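Long-range contact in alginate lyase A1-II' (Sphingomonas sp. A1, PDB 2CWS), which probably cleaves the polysaccharide alginate as a lyase of polysaccharide lyase family 7, this chain being its alginate lyase domain: residues K96-G104 against V206-A216. Numbering follows the deposited sequence.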
ATOM      1  N   LYS A  96       3.753 -10.677   5.464  1.00  3.73           N
ATOM      2  CA  LYS A  96       5.165 -10.739   5.778  1.00  3.68           C
ATOM      3  C   LYS A  96       5.958 -10.295   4.546  1.00  3.52           C
ATOM      4  O   LYS A  96       5.459 -10.351   3.434  1.00  4.69           O
ATOM      5  CB  LYS A  96       5.679 -12.137   6.194  0.73  4.46           C
ATOM      6  CG  LYS A  96       5.420 -13.223   5.138  0.73  4.61           C
ATOM      7  CD  LYS A  96       6.195 -14.501   5.385  0.73  5.12           C
ATOM      8  CE  LYS A  96       5.631 -15.170   6.605  0.73  6.34           C
ATOM      9  NZ  LYS A  96       6.506 -16.349   7.005  0.73  7.33           N
ATOM     10  N   THR A  97       7.187  -9.859   4.817  1.00  3.54           N
ATOM     11  CA  THR A  97       8.126  -9.595   3.709  1.00  3.92           C
ATOM     12  C   THR A  97       9.090 -10.744   3.700  1.00  4.09           C
ATOM     13  O   THR A  97       9.745 -11.055   4.703  1.00  4.86           O
ATOM     14  CB  THR A  97       8.770  -8.223   3.907  1.00  4.44           C
ATOM     15  OG1 THR A  97       7.766  -7.213   3.707  1.00  4.93           O
ATOM     16  CG2 THR A  97       9.858  -7.984   2.860  1.00  5.42           C
ATOM     17  N   VAL A  98       9.203 -11.379   2.529  1.00  4.07           N
ATOM     18  CA  VAL A  98       9.975 -12.612   2.362  1.00  4.38           C
ATOM     19  C   VAL A  98      11.386 -12.328   1.876  1.00  3.76           C
ATOM     20  O   VAL A  98      12.317 -13.029   2.293  1.00  5.08           O
ATOM     21  CB  VAL A  98       9.239 -13.527   1.348  1.00  5.26           C
ATOM     22  CG1 VAL A  98      10.102 -14.734   0.948  1.00  7.18           C
ATOM     23  CG2 VAL A  98       7.870 -13.963   1.907  1.00  6.25           C
ATOM     24  N   GLN A  99      11.531 -11.375   0.961  1.00  3.64           N
ATOM     25  CA  GLN A  99      12.815 -11.112   0.313  1.00  3.63           C
ATOM     26  C   GLN A  99      12.864  -9.608   0.015  1.00  3.35           C
ATOM     27  O   GLN A  99      11.852  -9.032  -0.407  1.00  3.82           O
ATOM     28  CB  GLN A  99      12.925 -11.909  -1.006  1.00  3.86           C
ATOM     29  CG  GLN A  99      14.233 -11.642  -1.751  1.00  4.45           C
ATOM     30  CD  GLN A  99      14.231 -12.454  -3.042  1.00  4.66           C
ATOM     31  OE1 GLN A  99      14.212 -13.704  -3.000  1.00  6.33           O
ATOM     32  NE2 GLN A  99      14.318 -11.813  -4.209  1.00  5.03           N
ATOM     33  N   LEU A 100      14.030  -9.031   0.252  1.00  3.43           N
ATOM     34  CA  LEU A 100      14.262  -7.611   0.021  1.00  3.46           C
ATOM     35  C   LEU A 100      15.197  -7.407  -1.147  1.00  3.30           C
ATOM     36  O   LEU A 100      16.000  -8.294  -1.483  1.00  3.82           O
ATOM     37  CB  LEU A 100      14.900  -7.020   1.300  1.00  4.12           C
ATOM     38  CG  LEU A 100      13.929  -6.820   2.454  1.00  4.06           C
ATOM     39  CD1 LEU A 100      14.704  -6.581   3.752  1.00  5.71           C
ATOM     40  CD2 LEU A 100      12.932  -5.706   2.152  1.00  5.39           C
ATOM     41  N   PRO A 101      15.173  -6.219  -1.756  1.00  3.45           N
ATOM     42  CA  PRO A 101      16.194  -5.832  -2.706  1.00  3.92           C
ATOM     43  C   PRO A 101      17.470  -5.487  -1.970  1.00  3.50           C
ATOM     44  O   PRO A 101      17.490  -5.412  -0.729  1.00  4.03           O
ATOM     45  CB  PRO A 101      15.604  -4.588  -3.391  1.00  4.34           C
ATOM     46  CG  PRO A 101      14.891  -3.914  -2.227  1.00  4.30           C
ATOM     47  CD  PRO A 101      14.283  -5.070  -1.430  1.00  4.14           C
ATOM     48  N   SER A 102      18.555  -5.189  -2.702  1.00  3.90           N
ATOM     49  CA  SER A 102      19.804  -4.831  -2.070  1.00  4.22           C
ATOM     50  C   SER A 102      19.657  -3.621  -1.141  1.00  3.84           C
ATOM     51  O   SER A 102      20.388  -3.532  -0.149  1.00  4.42           O
ATOM     52  CB  SER A 102      20.870  -4.536  -3.118  1.00  4.52           C
ATOM     53  OG  SER A 102      21.164  -5.706  -3.891  1.00  5.42           O
ATOM     54  N   SER A 103      18.751  -2.698  -1.454  1.00  3.75           N
ATOM     55  CA  SER A 103      18.653  -1.504  -0.593  1.00  3.83           C
ATOM     56  C   SER A 103      18.099  -1.840   0.788  1.00  3.75           C
ATOM     57  O   SER A 103      18.236  -1.042   1.709  1.00  4.89           O
ATOM     58  CB  SER A 103      17.714  -0.469  -1.210  1.00  4.26           C
ATOM     59  OG  SER A 103      16.343  -0.920  -1.028  1.00  4.49           O
ATOM     60  N   GLY A 104      17.429  -2.980   0.945  1.00  3.61           N
ATOM     61  CA  GLY A 104      16.888  -3.333   2.261  1.00  4.14           C
ATOM     62  C   GLY A 104      15.566  -2.675   2.555  1.00  3.74           C
ATOM     63  O   GLY A 104      15.139  -2.726   3.709  1.00  4.88           O
ATOM     64  N   VAL A 206       8.846  -1.427  -4.338  1.00  3.85           N
ATOM     65  CA  VAL A 206      10.246  -1.736  -4.021  1.00  3.88           C
ATOM     66  C   VAL A 206      11.110  -0.482  -4.008  1.00  3.71           C
ATOM     67  O   VAL A 206      11.245   0.164  -5.036  1.00  4.32           O
ATOM     68  CB  VAL A 206      10.783  -2.710  -5.094  1.00  4.52           C
ATOM     69  CG1 VAL A 206      12.208  -3.157  -4.721  1.00  5.41           C
ATOM     70  CG2 VAL A 206       9.868  -3.934  -5.261  1.00  5.33           C
ATOM     71  N   GLN A 207      11.698  -0.172  -2.830  1.00  3.88           N
ATOM     72  CA  GLN A 207      12.484   1.070  -2.743  1.00  3.91           C
ATOM     73  C   GLN A 207      13.942   0.821  -3.105  1.00  4.03           C
ATOM     74  O   GLN A 207      14.877   1.022  -2.354  1.00  4.57           O
ATOM     75  CB  GLN A 207      12.356   1.734  -1.342  1.00  4.68           C
ATOM     76  CG  GLN A 207      10.868   1.896  -0.941  1.00  5.01           C
ATOM     77  CD  GLN A 207      10.118   2.791  -1.873  1.00  4.46           C
ATOM     78  OE1 GLN A 207      10.343   4.002  -2.000  1.00  6.85           O
ATOM     79  NE2 GLN A 207       9.149   2.196  -2.615  1.00  4.62           N
ATOM     80  N   ASP A 208      14.102   0.345  -4.327  1.00  4.34           N
ATOM     81  CA  ASP A 208      15.405   0.072  -4.969  1.00  4.52           C
ATOM     82  C   ASP A 208      15.106   0.012  -6.454  1.00  4.60           C
ATOM     83  O   ASP A 208      14.278  -0.784  -6.870  1.00  5.35           O
ATOM     84  CB  ASP A 208      15.985  -1.233  -4.473  1.00  4.66           C
ATOM     85  CG  ASP A 208      17.378  -1.570  -4.954  1.00  4.05           C
ATOM     86  OD1 ASP A 208      18.122  -2.259  -4.190  1.00  4.21           O
ATOM     87  OD2 ASP A 208      17.721  -1.130  -6.067  1.00  5.16           O
ATOM     88  N   ASN A 209      15.748   0.890  -7.235  1.00  5.90           N
ATOM     89  CA  ASN A 209      15.550   0.851  -8.704  1.00  7.12           C
ATOM     90  C   ASN A 209      16.874   0.566  -9.447  1.00  7.02           C
ATOM     91  O   ASN A 209      17.002   0.889 -10.607  1.00  7.97           O
ATOM     92  CB  ASN A 209      14.926   2.132  -9.246  1.00  8.30           C
ATOM     93  CG  ASN A 209      15.704   3.350  -8.939  1.00  9.13           C
ATOM     94  OD1 ASN A 209      15.165   4.467  -9.239  1.00 20.13           O
ATOM     95  ND2 ASN A 209      16.905   3.284  -8.435  1.00  6.76           N
ATOM     96  N   THR A 210      17.854   0.053  -8.692  1.00  7.22           N
ATOM     97  CA  THR A 210      19.195  -0.064  -9.225  1.00  7.09           C
ATOM     98  C   THR A 210      19.330  -1.258 -10.155  1.00  6.87           C
ATOM     99  O   THR A 210      18.570  -2.259 -10.136  1.00  7.88           O
ATOM    100  CB  THR A 210      20.222  -0.203  -8.095  1.00  6.42           C
ATOM    101  OG1 THR A 210      20.021  -1.457  -7.420  1.00  5.81           O
ATOM    102  CG2 THR A 210      20.160   0.956  -7.070  1.00  7.22           C
ATOM    103  N   SER A 211      20.364  -1.202 -10.980  1.00  7.98           N
ATOM    104  CA  SER A 211      20.619  -2.302 -11.904  1.00  8.58           C
ATOM    105  C   SER A 211      20.775  -3.665 -11.269  1.00  6.81           C
ATOM    106  O   SER A 211      20.255  -4.661 -11.821  1.00  7.90           O
ATOM    107  CB  SER A 211      21.985  -2.076 -12.637  0.58 12.19           C
ATOM    108  OG  SER A 211      21.797  -0.919 -13.411  0.58 11.43           O
ATOM    109  N   THR A 212      21.506  -3.804 -10.140  1.00  7.20           N
ATOM    110  CA  THR A 212      21.784  -5.139  -9.610  1.00  7.75           C
ATOM    111  C   THR A 212      21.054  -5.328  -8.265  1.00  6.56           C
ATOM    112  O   THR A 212      21.374  -6.287  -7.564  1.00  7.98           O
ATOM    113  CB  THR A 212      23.253  -5.411  -9.396  1.00  8.65           C
ATOM    114  OG1 THR A 212      23.730  -4.563  -8.329  1.00 10.69           O
ATOM    115  CG2 THR A 212      24.052  -5.081 -10.658  1.00 12.19           C
ATOM    116  N   GLY A 213      20.052  -4.461  -7.982  1.00  5.34           N
ATOM    117  CA  GLY A 213      19.422  -4.593  -6.670  1.00  5.34           C
ATOM    118  C   GLY A 213      18.554  -5.827  -6.480  1.00  4.41           C
ATOM    119  O   GLY A 213      18.108  -6.042  -5.348  1.00  5.48           O
ATOM    120  N   GLY A 214      18.294  -6.597  -7.509  1.00  4.60           N
ATOM    121  CA  GLY A 214      17.593  -7.854  -7.333  1.00  4.60           C
ATOM    122  C   GLY A 214      16.083  -7.694  -7.361  1.00  4.09           C
ATOM    123  O   GLY A 214      15.549  -7.158  -8.366  1.00  5.21           O
ATOM    124  N   SER A 215      15.420  -8.103  -6.311  1.00  3.73           N
ATOM    125  CA  SER A 215      13.937  -8.075  -6.362  1.00  3.78           C
ATOM    126  C   SER A 215      13.417  -8.322  -4.936  1.00  3.69           C
ATOM    127  O   SER A 215      14.149  -8.769  -4.063  1.00  4.34           O
ATOM    128  CB  SER A 215      13.406  -9.139  -7.311  1.00  3.98           C
ATOM    129  OG  SER A 215      13.729 -10.471  -6.874  1.00  4.39           O
ATOM    130  N   ALA A 216      12.137  -8.062  -4.755  1.00  3.80           N
ATOM    131  CA  ALA A 216      11.507  -8.265  -3.458  1.00  3.60           C
ATOM    132  C   ALA A 216      10.266  -9.145  -3.588  1.00  3.39           C
ATOM    133  O   ALA A 216       9.640  -9.224  -4.655  1.00  3.47           O
ATOM    134  CB  ALA A 216      11.089  -6.927  -2.841  1.00  4.57           C
TER
HETATM  135  O   HOH W   1      17.001  -9.380  -4.028  1.00  5.41           O
HETATM  136  O   HOH W   2      23.536  -5.942  -5.602  1.00 12.58           O
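Asp208 reaches the type I turn Pro101-Gly104 with its carboxylate: CG anti to the backbone N (chi1 -175°) carries the group across, and the rotation about CB-CG leaves OD1 facing Ser103 and OD2 facing Thr210. OD1 takes the backbone N of Ser103 at 2.8 Å, on its anti side and 21° out of the carboxylate plane; OD2 stays in its own loop, accepting Thr210 OG1 on the syn lone pair and Thr210 N in an Asx turn. Beside it, Ser103 OG bonds Gln207 O at 2.8 Å from above the carbonyl plane, while Ser102 N meets Gly213 O in plane, on a lone pair. Pro101 CG packs against Val206 CG1 at 3.7 Å and against Asp208 CB, and Ile106 also touches the ring. Farther along, extended Gln99 points NE2 at Ser215 O, which lies in its amide plane, in a nearly straight bond (172°) that comes from above the Ser215 carbonyl plane. One water links Leu100 O to Ser215 N; another joins Ser102 OG to Thr212 O. Replacing Asp208 by alanine removes both oxygens, and Ser103 N and Thr210 would probably lose their shared acceptor group. Polar bonds, mostly to backbone, thus join the turn after strand 88-99 to the loop before its antiparallel neighbour 215-228 in the jelly-roll sandwich.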